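Local coordinates for uncharacterized protein Y57A10A.28 (Caenorhabditis elegans, PDB 5EIK) that forms a homotrimeric potassium channel of intracellular membranes, binds PIP2 and may supply counter-ion current during calcium release, at residues P29-A34 / K130-T135; A34-T39 / M69-S74; I138-K143 / V161-G166. All blocks are in the same frame, centred on the assembly; numbering follows the deposited sequence.

Contact 1: residues P29-A34 / K130-T135; sequences PYFDAA and KEVQRT. With PT5 ([(2R)-1-octadecanoyloxy-3-[oxidanyl-[(1R,2R,3S,4R,5R,6S)-2,3,6-tris(oxidanyl)-4,5-diphosphonooxy-cyclohexyl]oxy-phospho ryl]oxy-propan-2-yl] (8Z)-icosa-5,8,11,14-tetraenoate), chain B.
Phe31 and Gln133 bring the backbones of 29-34 and 130-135 to 6.1 Å between their CA atoms, where two helical segments cross steeply, their axes 8.6 Å apart and 105° from parallel. One polar pair spans the crossing: Gln133 NE2 donates to Asp32 OD1 at 2.8 Å, nearly straight, meeting the carboxylate oxygen on its anti side, tilted out of the carboxylate plane. The amide and carboxylate are twisted 66° apart. Gln133 suits this buried place because its neutral amide can offer an N-H to the acid, and its chain, bent at chi2 (-125°), swings CD toward Asp32. A turn away from this bond, the Phe31 ring packs CE2 obliquely against CG1 of branched Val132 at 3.7 Å. On another flank of helix 120-148 the lipid PIP2 is gripped. Lys130, fully extended, places NZ 2.8 Å from O42 of its 4-phosphate, and Arg134 NH1 reaches O43 of the same phosphate at 2.9 Å. Glu131 takes NE of Arg134 in a salt bridge (OE1, 3.1 Å), so this second-shell acid helps fix how the guanidinium is turned. Around the crossing, helix 92-107 meets Asp32 through Asp94 and Leu97, while helix 218-238 covers Glu131 and Thr135 with Phe229.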
loop_
_atom_site.group_PDB
_atom_site.type_symbol
_atom_site.label_atom_id
_atom_site.label_comp_id
_atom_site.label_asym_id
_atom_site.label_seq_id
_atom_site.Cartn_x
_atom_site.Cartn_y
_atom_site.Cartn_z
ATOM N N PRO A 29 14.561 -8.805 -26.779
ATOM C CA PRO A 29 14.950 -8.818 -25.365
ATOM C C PRO A 29 16.010 -7.769 -25.011
ATOM O O PRO A 29 16.311 -7.557 -23.842
ATOM C CB PRO A 29 15.492 -10.225 -25.196
ATOM C CG PRO A 29 16.301 -10.374 -26.472
ATOM C CD PRO A 29 15.386 -9.760 -27.547
ATOM N N TYR A 30 16.564 -7.107 -26.019
ATOM C CA TYR A 30 17.626 -6.139 -25.780
ATOM C C TYR A 30 17.264 -4.830 -25.102
ATOM O O TYR A 30 18.009 -4.346 -24.242
ATOM C CB TYR A 30 18.372 -5.869 -27.085
ATOM C CG TYR A 30 19.092 -7.100 -27.568
ATOM C CD1 TYR A 30 20.089 -7.689 -26.791
ATOM C CD2 TYR A 30 18.741 -7.718 -28.766
ATOM C CE1 TYR A 30 20.716 -8.868 -27.192
ATOM C CE2 TYR A 30 19.360 -8.896 -29.176
ATOM C CZ TYR A 30 20.346 -9.465 -28.383
ATOM O OH TYR A 30 20.963 -10.635 -28.772
ATOM N N PHE A 31 16.148 -4.228 -25.468
ATOM C CA PHE A 31 15.809 -2.996 -24.793
ATOM C C PHE A 31 15.349 -3.336 -23.371
ATOM O O PHE A 31 15.633 -2.599 -22.426
ATOM C CB PHE A 31 14.747 -2.230 -25.578
ATOM C CG PHE A 31 15.272 -1.618 -26.855
ATOM C CD1 PHE A 31 15.426 -2.391 -28.006
ATOM C CD2 PHE A 31 15.628 -0.270 -26.900
ATOM C CE1 PHE A 31 15.924 -1.827 -29.182
ATOM C CE2 PHE A 31 16.128 0.303 -28.067
ATOM C CZ PHE A 31 16.276 -0.476 -29.212
ATOM N N ASP A 32 14.684 -4.479 -23.220
ATOM C CA ASP A 32 14.221 -4.925 -21.905
ATOM C C ASP A 32 15.404 -5.237 -20.989
ATOM O O ASP A 32 15.439 -4.798 -19.831
ATOM C CB ASP A 32 13.331 -6.171 -22.028
ATOM C CG ASP A 32 11.954 -5.854 -22.600
ATOM O OD1 ASP A 32 11.563 -4.670 -22.588
ATOM O OD2 ASP A 32 11.256 -6.786 -23.044
ATOM N N ALA A 33 16.368 -5.990 -21.511
ATOM C CA ALA A 33 17.552 -6.354 -20.748
ATOM C C ALA A 33 18.302 -5.100 -20.272
ATOM O O ALA A 33 18.832 -5.067 -19.160
ATOM C CB ALA A 33 18.469 -7.239 -21.599
ATOM N N ALA A 34 18.345 -4.071 -21.112
ATOM C CA ALA A 34 19.024 -2.834 -20.746
ATOM C C ALA A 34 18.351 -2.256 -19.504
ATOM O O ALA A 34 19.020 -1.834 -18.560
ATOM C CB ALA A 34 18.961 -1.820 -21.896
ATOM N N LYS A 130 17.205 2.162 -22.534
ATOM C CA LYS A 130 16.192 2.217 -21.492
ATOM C C LYS A 130 15.193 3.346 -21.747
ATOM O O LYS A 130 13.986 3.171 -21.563
ATOM C CB LYS A 130 16.824 2.409 -20.113
ATOM C CG LYS A 130 15.784 2.443 -19.001
ATOM C CD LYS A 130 16.360 2.896 -17.689
ATOM C CE LYS A 130 15.252 3.144 -16.675
ATOM N NZ LYS A 130 15.772 3.863 -15.472
ATOM N N GLU A 131 15.688 4.505 -22.168
ATOM C CA GLU A 131 14.786 5.616 -22.429
ATOM C C GLU A 131 13.825 5.274 -23.570
ATOM O O GLU A 131 12.661 5.666 -23.551
ATOM C CB GLU A 131 15.576 6.894 -22.725
ATOM C CG GLU A 131 16.332 7.425 -21.513
ATOM C CD GLU A 131 15.459 7.495 -20.261
ATOM O OE1 GLU A 131 14.324 8.020 -20.338
ATOM O OE2 GLU A 131 15.904 7.029 -19.193
ATOM N N VAL A 132 14.302 4.530 -24.558
ATOM C CA VAL A 132 13.435 4.138 -25.654
ATOM C C VAL A 132 12.325 3.256 -25.085
ATOM O O VAL A 132 11.159 3.416 -25.423
ATOM C CB VAL A 132 14.215 3.347 -26.734
ATOM C CG1 VAL A 132 13.242 2.643 -27.698
ATOM C CG2 VAL A 132 15.124 4.301 -27.505
ATOM N N GLN A 133 12.692 2.336 -24.200
ATOM C CA GLN A 133 11.722 1.429 -23.606
ATOM C C GLN A 133 10.716 2.143 -22.685
ATOM O O GLN A 133 9.531 1.799 -22.651
ATOM C CB GLN A 133 12.460 0.313 -22.850
ATOM C CG GLN A 133 11.602 -0.908 -22.554
ATOM C CD GLN A 133 11.596 -1.254 -21.081
ATOM O OE1 GLN A 133 11.682 -0.361 -20.231
ATOM N NE2 GLN A 133 11.484 -2.544 -20.764
ATOM N N ARG A 134 11.182 3.141 -21.947
ATOM C CA ARG A 134 10.300 3.896 -21.065
ATOM C C ARG A 134 9.190 4.577 -21.874
ATOM O O ARG A 134 8.018 4.571 -21.474
ATOM C CB ARG A 134 11.083 4.965 -20.304
ATOM C CG ARG A 134 10.216 5.752 -19.328
ATOM C CD ARG A 134 10.860 7.070 -18.942
ATOM N NE ARG A 134 12.208 6.890 -18.408
ATOM C CZ ARG A 134 12.484 6.519 -17.162
ATOM N NH1 ARG A 134 11.503 6.288 -16.298
ATOM N NH2 ARG A 134 13.746 6.378 -16.781
ATOM N N THR A 135 9.570 5.173 -23.003
ATOM C CA THR A 135 8.615 5.864 -23.863
ATOM C C THR A 135 7.524 4.903 -24.299
ATOM O O THR A 135 6.346 5.258 -24.341
ATOM C CB THR A 135 9.297 6.437 -25.108
ATOM O OG1 THR A 135 10.337 7.339 -24.707
ATOM C CG2 THR A 135 8.295 7.196 -25.954
HETATM O O12 PT5 B . 10.424 11.905 -8.187
HETATM P P1 PT5 B . 9.849 10.570 -7.743
HETATM O O13 PT5 B . 8.347 10.126 -8.495
HETATM O O11 PT5 B . 9.533 10.453 -6.137
HETATM O O6 PT5 B . 13.476 9.146 -8.017
HETATM O O1 PT5 B . 10.768 9.327 -8.067
HETATM C C1 PT5 B . 11.472 9.212 -9.309
HETATM C C6 PT5 B . 12.699 8.416 -8.969
HETATM C C2 PT5 B . 10.652 8.472 -10.432
HETATM O O2 PT5 B . 10.207 7.189 -9.952
HETATM C C3 PT5 B . 11.550 8.213 -11.681
HETATM O O3 PT5 B . 10.797 7.444 -12.609
HETATM C C4 PT5 B . 12.811 7.459 -11.340
HETATM O O4 PT5 B . 13.669 7.452 -12.441
HETATM P P4 PT5 B . 14.028 6.057 -13.205
HETATM O O41 PT5 B . 14.621 4.924 -12.220
HETATM O O42 PT5 B . 15.110 6.325 -14.377
HETATM O O43 PT5 B . 12.762 5.509 -13.809
HETATM C C5 PT5 B . 13.590 8.103 -10.177
HETATM O O5 PT5 B . 14.599 7.179 -9.772
HETATM P P5 PT5 B . 16.138 7.592 -10.142
HETATM O O52 PT5 B . 16.237 8.795 -11.180
HETATM O O51 PT5 B . 16.942 7.925 -8.703
HETATM O O53 PT5 B . 16.687 6.123 -10.701
HETATM C C7 PT5 B . 7.563 9.009 -7.989
HETATM C C8 PT5 B . 6.092 9.465 -7.984
HETATM C C9 PT5 B . 5.603 10.074 -6.631
HETATM O O16 PT5 B . 5.241 8.302 -8.326
HETATM C C10 PT5 B . 4.726 8.285 -9.591
HETATM O O17 PT5 B . 5.355 7.940 -10.577
HETATM O O18 PT5 B . 4.335 9.401 -6.218
HETATM C C11 PT5 B . 3.393 10.012 -5.326
HETATM O O19 PT5 B . 3.256 11.254 -5.129
HETATM C C12 PT5 B . 3.268 8.736 -9.671
HETATM C C13 PT5 B . 2.248 7.779 -10.341
HETATM C C14 PT5 B . 0.841 8.419 -10.386
HETATM C C15 PT5 B . -0.115 7.850 -9.323
HETATM C C16 PT5 B . -1.587 8.324 -9.502
HETATM C C17 PT5 B . -2.318 8.612 -8.153
HETATM C C18 PT5 B . -3.754 8.080 -8.111
HETATM C C19 PT5 B . -4.363 7.725 -7.076
HETATM C C20 PT5 B . -4.272 6.664 -5.966
HETATM C C21 PT5 B . -3.606 7.116 -4.641
HETATM C C22 PT5 B . -3.273 5.938 -3.706
HETATM C C23 PT5 B . -3.603 6.235 -2.228
HETATM C C24 PT5 B . -4.433 5.119 -1.557
HETATM C C31 PT5 B . 2.527 8.977 -4.601
HETATM C C32 PT5 B . 1.317 8.504 -5.457
HETATM C C33 PT5 B . 0.500 7.357 -4.791
HETATM C C34 PT5 B . 0.921 5.929 -5.225
HETATM C C35 PT5 B . 0.228 4.658 -4.525
HETATM C C36 PT5 B . 0.825 3.943 -3.507
HETATM C C37 PT5 B . -0.060 3.347 -2.391
HETATM C C38 PT5 B . 0.438 2.013 -2.142
HETATM C C39 PT5 B . 1.196 1.521 -0.992
HETATM C C40 PT5 B . 2.625 1.922 -0.802
HETATM C C25 PT5 B . -3.565 4.206 -0.657
HETATM C C26 PT5 B . -4.322 2.957 -0.177
HETATM C C41 PT5 B . 2.945 2.910 0.326
HETATM C C42 PT5 B . 4.409 3.368 0.316
HETATM C C43 PT5 B . 4.638 4.649 -0.495
#

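Contact 2: residues A34-T39 / M69-S74; sequences AHYVLT and MSFAGS
Tyr36 and Ser70 are the nearest pair of CA atoms across the contact, 5.7 Å apart, where the continuous helix of 34-39 passes the break at Phe71 between helices 59-70 and 72-81. At such a break a carbonyl can turn to a side-chain donor, and His35 NE2 donates to Ser70 O at 2.9 Å, the oxygen lying in the imidazole plane and the N-H bent to 144°. CG of His35 stands anti to the backbone N (chi1 168°), on the side of the break; from there NE2 reaches Ser70 O. Thr39 OG1 lies over one face of that ring, near its rim, and hydrogen-bonds to His35 O at 2.8 Å; this leaves CG2 to press on Met69 CB at 3.4 Å, closer than usual van der Waals contact. Tyr36 and Phe71 meet obliquely, centroids 5.4 Å apart, with the phenol OH resting against CE1 and CZ of Phe71. An alanine in place of Tyr36 would probably open a gap beside the Phe71 ring and leave that ring freer to turn. Ser70 OG, close to Tyr36 CD1, hydrogen-bonds to Cys66 O. Helix 92-107 packs on Tyr36 and Phe71, helix 167-177 covers Met69, and helix 120-148 flanks His35 with Lys130 and Gln133.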
loop_
_atom_site.group_PDB
_atom_site.type_symbol
_atom_site.label_atom_id
_atom_site.label_comp_id
_atom_site.label_asym_id
_atom_site.label_seq_id
_atom_site.Cartn_x
_atom_site.Cartn_y
_atom_site.Cartn_z
ATOM N N ALA A 34 18.345 -4.071 -21.112
ATOM C CA ALA A 34 19.024 -2.834 -20.746
ATOM C C ALA A 34 18.351 -2.256 -19.504
ATOM O O ALA A 34 19.020 -1.834 -18.560
ATOM C CB ALA A 34 18.961 -1.820 -21.896
ATOM N N HIS A 35 17.021 -2.231 -19.519
ATOM C CA HIS A 35 16.263 -1.728 -18.385
ATOM C C HIS A 35 16.527 -2.606 -17.143
ATOM O O HIS A 35 16.784 -2.089 -16.055
ATOM C CB HIS A 35 14.769 -1.703 -18.725
ATOM C CG HIS A 35 13.882 -1.475 -17.539
ATOM N ND1 HIS A 35 13.881 -0.299 -16.824
ATOM C CD2 HIS A 35 12.990 -2.290 -16.926
ATOM C CE1 HIS A 35 13.030 -0.399 -15.821
ATOM N NE2 HIS A 35 12.477 -1.597 -15.858
ATOM N N TYR A 36 16.482 -3.928 -17.304
ATOM C CA TYR A 36 16.738 -4.826 -16.177
ATOM C C TYR A 36 18.134 -4.612 -15.601
ATOM O O TYR A 36 18.299 -4.539 -14.380
ATOM C CB TYR A 36 16.598 -6.295 -16.583
ATOM C CG TYR A 36 15.245 -6.658 -17.131
ATOM C CD1 TYR A 36 14.079 -6.089 -16.612
ATOM C CD2 TYR A 36 15.130 -7.566 -18.180
ATOM C CE1 TYR A 36 12.831 -6.417 -17.138
ATOM C CE2 TYR A 36 13.894 -7.903 -18.711
ATOM C CZ TYR A 36 12.750 -7.326 -18.190
ATOM O OH TYR A 36 11.538 -7.651 -18.743
ATOM N N VAL A 37 19.131 -4.516 -16.482
ATOM C CA VAL A 37 20.504 -4.303 -16.048
ATOM C C VAL A 37 20.624 -3.030 -15.226
ATOM O O VAL A 37 21.165 -3.051 -14.125
ATOM C CB VAL A 37 21.488 -4.223 -17.241
ATOM C CG1 VAL A 37 22.877 -3.848 -16.748
ATOM C CG2 VAL A 37 21.555 -5.560 -17.944
ATOM N N LEU A 38 20.120 -1.922 -15.754
ATOM C CA LEU A 38 20.193 -0.665 -15.028
ATOM C C LEU A 38 19.404 -0.732 -13.713
ATOM O O LEU A 38 19.845 -0.211 -12.683
ATOM C CB LEU A 38 19.691 0.488 -15.912
ATOM C CG LEU A 38 20.636 0.839 -17.076
ATOM C CD1 LEU A 38 20.027 1.906 -17.989
ATOM C CD2 LEU A 38 21.950 1.333 -16.502
ATOM N N THR A 39 18.248 -1.388 -13.731
ATOM C CA THR A 39 17.454 -1.517 -12.517
ATOM C C THR A 39 18.244 -2.302 -11.454
ATOM O O THR A 39 18.279 -1.913 -10.280
ATOM C CB THR A 39 16.108 -2.250 -12.801
ATOM O OG1 THR A 39 15.313 -1.466 -13.698
ATOM C CG2 THR A 39 15.332 -2.484 -11.515
ATOM N N MET A 69 11.418 -3.851 -8.684
ATOM C CA MET A 69 11.878 -2.629 -9.313
ATOM C C MET A 69 11.863 -2.756 -10.835
ATOM O O MET A 69 11.551 -1.805 -11.539
ATOM C CB MET A 69 13.291 -2.295 -8.837
ATOM C CG MET A 69 13.362 -1.785 -7.416
ATOM S SD MET A 69 12.473 -0.227 -7.224
ATOM C CE MET A 69 13.581 0.870 -8.082
ATOM N N SER A 70 12.186 -3.941 -11.336
ATOM C CA SER A 70 12.232 -4.159 -12.768
ATOM C C SER A 70 10.878 -4.015 -13.416
ATOM O O SER A 70 10.785 -3.634 -14.580
ATOM C CB SER A 70 12.802 -5.543 -13.077
ATOM O OG SER A 70 14.205 -5.562 -12.857
ATOM N N PHE A 71 9.826 -4.300 -12.660
ATOM C CA PHE A 71 8.472 -4.221 -13.198
ATOM C C PHE A 71 7.587 -3.261 -12.409
ATOM O O PHE A 71 6.358 -3.365 -12.430
ATOM C CB PHE A 71 7.854 -5.618 -13.208
ATOM C CG PHE A 71 8.570 -6.578 -14.105
ATOM C CD1 PHE A 71 8.421 -6.502 -15.488
ATOM C CD2 PHE A 71 9.446 -7.517 -13.576
ATOM C CE1 PHE A 71 9.146 -7.350 -16.338
ATOM C CE2 PHE A 71 10.174 -8.368 -14.411
ATOM C CZ PHE A 71 10.024 -8.285 -15.795
ATOM N N ALA A 72 8.228 -2.320 -11.729
ATOM C CA ALA A 72 7.532 -1.341 -10.901
ATOM C C ALA A 72 6.353 -0.666 -11.595
ATOM O O ALA A 72 5.252 -0.610 -11.045
ATOM C CB ALA A 72 8.521 -0.288 -10.419
ATOM N N GLY A 73 6.596 -0.154 -12.798
ATOM C CA GLY A 73 5.556 0.523 -13.550
ATOM C C GLY A 73 4.317 -0.322 -13.762
ATOM O O GLY A 73 3.194 0.187 -13.688
ATOM N N SER A 74 4.516 -1.610 -14.025
ATOM C CA SER A 74 3.393 -2.521 -14.245
ATOM C C SER A 74 2.655 -2.835 -12.941
ATOM O O SER A 74 1.432 -2.996 -12.944
ATOM C CB SER A 74 3.872 -3.824 -14.888
ATOM O OG SER A 74 4.498 -3.570 -16.127
#

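Contact 3: residues I138-K143 / V161-G166; sequences IAAGVK and VAKGAG. With PT5 ([(2R)-1-octadecanoyloxy-3-[oxidanyl-[(1R,2R,3S,4R,5R,6S)-2,3,6-tris(oxidanyl)-4,5-diphosphonooxy-cyclohexyl]oxy-phospho ryl]oxy-propan-2-yl] (8Z)-icosa-5,8,11,14-tetraenoate), chain B.
Ile138 carries CG1 anti to its carbonyl carbon (chi1 -62°), which lays that methylene against Gly164, while Lys163 leaves its own backbone in the same sense (chi1 -70°) and sets CG against Gly141. These two pairs join the transmembrane spans 119-149 and 152-178 of the TRIC fold as a near-antiparallel helix pair: the axes of 138-143 and 161-165 approach to 7.8 Å at 156°. Each helix offers a glycine to a side chain of the other. Ile138 CG1 lies 3.6 Å from Gly164 CA, and Lys163 CG lies 3.7 Å from Gly141 CA. A CB on either glycine would point into the partner and collide, with Lys163 CG in one case and Ile138 CG1 in the other, so the missing side chains allow the close fit. The CA atoms of Ile138 and Gly164 are 5.1 Å apart.

Lysine serves here first by its aliphatic stem, which packs as a hydrocarbon. Bends at chi2, chi3 and chi4 fold the chain back, and NZ makes a weak hydrogen bond to Lys137 O, just before 138-143. Ile138, a branched apolar residue in a buried place, also touches Cys198 and Phe205 of helix 194-209; Lys163 also touches Ser77 of helix 72-81. Toward the break between helices 153-165 and 167-177 the packing gives way to lipid binding. Ala165 CB comes within 3.2 Å of O3 of the PIP2 inositol ring, and the neighbouring ring hydroxyl O2 donates a hydrogen bond to Ala165 O at 2.7 Å.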
loop_
_atom_site.group_PDB
_atom_site.type_symbol
_atom_site.label_atom_id
_atom_site.label_comp_id
_atom_site.label_asym_id
_atom_site.label_seq_id
_atom_site.Cartn_x
_atom_site.Cartn_y
_atom_site.Cartn_z
ATOM N N ILE A 138 5.032 4.171 -21.308
ATOM C CA ILE A 138 4.075 5.243 -21.133
ATOM C C ILE A 138 2.979 5.182 -22.189
ATOM O O ILE A 138 1.796 5.257 -21.861
ATOM C CB ILE A 138 4.771 6.609 -21.199
ATOM C CG1 ILE A 138 5.775 6.712 -20.051
ATOM C CG2 ILE A 138 3.731 7.740 -21.145
ATOM C CD1 ILE A 138 6.567 7.965 -20.041
ATOM N N ALA A 139 3.370 5.029 -23.453
ATOM C CA ALA A 139 2.404 4.981 -24.553
ATOM C C ALA A 139 1.469 3.796 -24.400
ATOM O O ALA A 139 0.263 3.916 -24.611
ATOM C CB ALA A 139 3.131 4.918 -25.904
ATOM N N ALA A 140 2.030 2.652 -24.022
ATOM C CA ALA A 140 1.236 1.444 -23.828
ATOM C C ALA A 140 0.272 1.645 -22.667
ATOM O O ALA A 140 -0.877 1.204 -22.719
ATOM C CB ALA A 140 2.153 0.246 -23.545
ATOM N N GLY A 141 0.752 2.313 -21.621
ATOM C CA GLY A 141 -0.075 2.572 -20.459
ATOM C C GLY A 141 -1.278 3.421 -20.820
ATOM O O GLY A 141 -2.400 3.148 -20.380
ATOM N N VAL A 142 -1.042 4.450 -21.630
ATOM C CA VAL A 142 -2.105 5.343 -22.062
ATOM C C VAL A 142 -3.126 4.591 -22.911
ATOM O O VAL A 142 -4.337 4.725 -22.714
ATOM C CB VAL A 142 -1.525 6.531 -22.863
ATOM C CG1 VAL A 142 -2.635 7.308 -23.535
ATOM C CG2 VAL A 142 -0.748 7.447 -21.925
ATOM N N LYS A 143 -2.633 3.788 -23.847
ATOM C CA LYS A 143 -3.508 3.015 -24.719
ATOM C C LYS A 143 -4.364 2.052 -23.904
ATOM O O LYS A 143 -5.568 1.925 -24.138
ATOM C CB LYS A 143 -2.674 2.236 -25.733
ATOM C CG LYS A 143 -3.482 1.559 -26.814
ATOM C CD LYS A 143 -2.580 0.762 -27.741
ATOM C CE LYS A 143 -3.374 0.094 -28.855
ATOM N NZ LYS A 143 -2.493 -0.664 -29.785
ATOM N N VAL A 161 1.795 7.859 -16.599
ATOM C CA VAL A 161 2.872 8.289 -15.720
ATOM C C VAL A 161 3.307 7.143 -14.803
ATOM O O VAL A 161 4.498 6.971 -14.531
ATOM C CB VAL A 161 2.425 9.495 -14.866
ATOM C CG1 VAL A 161 3.530 9.920 -13.924
ATOM C CG2 VAL A 161 2.050 10.653 -15.776
ATOM N N ALA A 162 2.342 6.355 -14.338
ATOM C CA ALA A 162 2.637 5.232 -13.450
ATOM C C ALA A 162 3.524 4.221 -14.160
ATOM O O ALA A 162 4.454 3.681 -13.566
ATOM C CB ALA A 162 1.339 4.563 -12.981
ATOM N N LYS A 163 3.236 3.970 -15.433
ATOM C CA LYS A 163 4.029 3.033 -16.222
ATOM C C LYS A 163 5.438 3.558 -16.459
ATOM O O LYS A 163 6.389 2.782 -16.526
ATOM C CB LYS A 163 3.366 2.765 -17.578
ATOM C CG LYS A 163 2.088 1.953 -17.498
ATOM C CD LYS A 163 2.356 0.522 -17.062
ATOM C CE LYS A 163 2.191 -0.455 -18.214
ATOM N NZ LYS A 163 3.119 -0.166 -19.341
ATOM N N GLY A 164 5.572 4.877 -16.572
ATOM C CA GLY A 164 6.875 5.469 -16.825
ATOM C C GLY A 164 7.719 5.860 -15.624
ATOM O O GLY A 164 8.946 5.848 -15.709
ATOM N N ALA A 165 7.088 6.193 -14.503
ATOM C CA ALA A 165 7.842 6.614 -13.320
ATOM C C ALA A 165 7.468 5.921 -12.005
ATOM O O ALA A 165 7.792 6.414 -10.928
ATOM C CB ALA A 165 7.703 8.126 -13.152
ATOM N N GLY A 166 6.804 4.775 -12.079
ATOM C CA GLY A 166 6.409 4.087 -10.858
ATOM C C GLY A 166 7.516 3.494 -10.001
ATOM O O GLY A 166 7.272 3.088 -8.864
HETATM O O12 PT5 B . 10.424 11.905 -8.187
HETATM P P1 PT5 B . 9.849 10.570 -7.743
HETATM O O13 PT5 B . 8.347 10.126 -8.495
HETATM O O11 PT5 B . 9.533 10.453 -6.137
HETATM O O6 PT5 B . 13.476 9.146 -8.017
HETATM O O1 PT5 B . 10.768 9.327 -8.067
HETATM C C1 PT5 B . 11.472 9.212 -9.309
HETATM C C6 PT5 B . 12.699 8.416 -8.969
HETATM C C2 PT5 B . 10.652 8.472 -10.432
HETATM O O2 PT5 B . 10.207 7.189 -9.952
HETATM C C3 PT5 B . 11.550 8.213 -11.681
HETATM O O3 PT5 B . 10.797 7.444 -12.609
HETATM C C4 PT5 B . 12.811 7.459 -11.340
HETATM O O4 PT5 B . 13.669 7.452 -12.441
HETATM P P4 PT5 B . 14.028 6.057 -13.205
HETATM O O41 PT5 B . 14.621 4.924 -12.220
HETATM O O42 PT5 B . 15.110 6.325 -14.377
HETATM O O43 PT5 B . 12.762 5.509 -13.809
HETATM C C5 PT5 B . 13.590 8.103 -10.177
HETATM O O5 PT5 B . 14.599 7.179 -9.772
HETATM P P5 PT5 B . 16.138 7.592 -10.142
HETATM O O52 PT5 B . 16.237 8.795 -11.180
HETATM O O51 PT5 B . 16.942 7.925 -8.703
HETATM O O53 PT5 B . 16.687 6.123 -10.701
HETATM C C7 PT5 B . 7.563 9.009 -7.989
HETATM C C8 PT5 B . 6.092 9.465 -7.984
HETATM C C9 PT5 B . 5.603 10.074 -6.631
HETATM O O16 PT5 B . 5.241 8.302 -8.326
HETATM C C10 PT5 B . 4.726 8.285 -9.591
HETATM O O17 PT5 B . 5.355 7.940 -10.577
HETATM O O18 PT5 B . 4.335 9.401 -6.218
HETATM C C11 PT5 B . 3.393 10.012 -5.326
HETATM O O19 PT5 B . 3.256 11.254 -5.129
HETATM C C12 PT5 B . 3.268 8.736 -9.671
HETATM C C13 PT5 B . 2.248 7.779 -10.341
HETATM C C14 PT5 B . 0.841 8.419 -10.386
HETATM C C15 PT5 B . -0.115 7.850 -9.323
HETATM C C16 PT5 B . -1.587 8.324 -9.502
HETATM C C17 PT5 B . -2.318 8.612 -8.153
HETATM C C18 PT5 B . -3.754 8.080 -8.111
HETATM C C19 PT5 B . -4.363 7.725 -7.076
HETATM C C20 PT5 B . -4.272 6.664 -5.966
HETATM C C21 PT5 B . -3.606 7.116 -4.641
HETATM C C22 PT5 B . -3.273 5.938 -3.706
HETATM C C23 PT5 B . -3.603 6.235 -2.228
HETATM C C24 PT5 B . -4.433 5.119 -1.557
HETATM C C31 PT5 B . 2.527 8.977 -4.601
HETATM C C32 PT5 B . 1.317 8.504 -5.457
HETATM C C33 PT5 B . 0.500 7.357 -4.791
HETATM C C34 PT5 B . 0.921 5.929 -5.225
HETATM C C35 PT5 B . 0.228 4.658 -4.525
HETATM C C36 PT5 B . 0.825 3.943 -3.507
HETATM C C37 PT5 B . -0.060 3.347 -2.391
HETATM C C38 PT5 B . 0.438 2.013 -2.142
HETATM C C39 PT5 B . 1.196 1.521 -0.992
HETATM C C40 PT5 B . 2.625 1.922 -0.802
HETATM C C25 PT5 B . -3.565 4.206 -0.657
HETATM C C26 PT5 B . -4.322 2.957 -0.177
HETATM C C41 PT5 B . 2.945 2.910 0.326
HETATM C C42 PT5 B . 4.409 3.368 0.316
HETATM C C43 PT5 B . 4.638 4.649 -0.495
#

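In the fold
All three contacts are mainly buried, though partly exposed residues such as Lys130, His35 and Lys163 take part in each. Contacts 1 and 2 share helix 30-47, meeting at Ala34, with contact 2 nested inside the chain loop that contact 1 closes; contacts 1 and 3 share helix 120-148. Their chemistry differs: contact 1 spans its crossing with an acid-amide bond, contact 2 pairs an imidazole with a carbonyl at a helix break, and contact 3 relies on glycines and aliphatic carbon. PIP2 joins contacts 1 and 3, basic side chains holding its phosphate and a backbone carbonyl its inositol, and Arg134 NH1 also makes a weak hydrogen bond to Gly164 O.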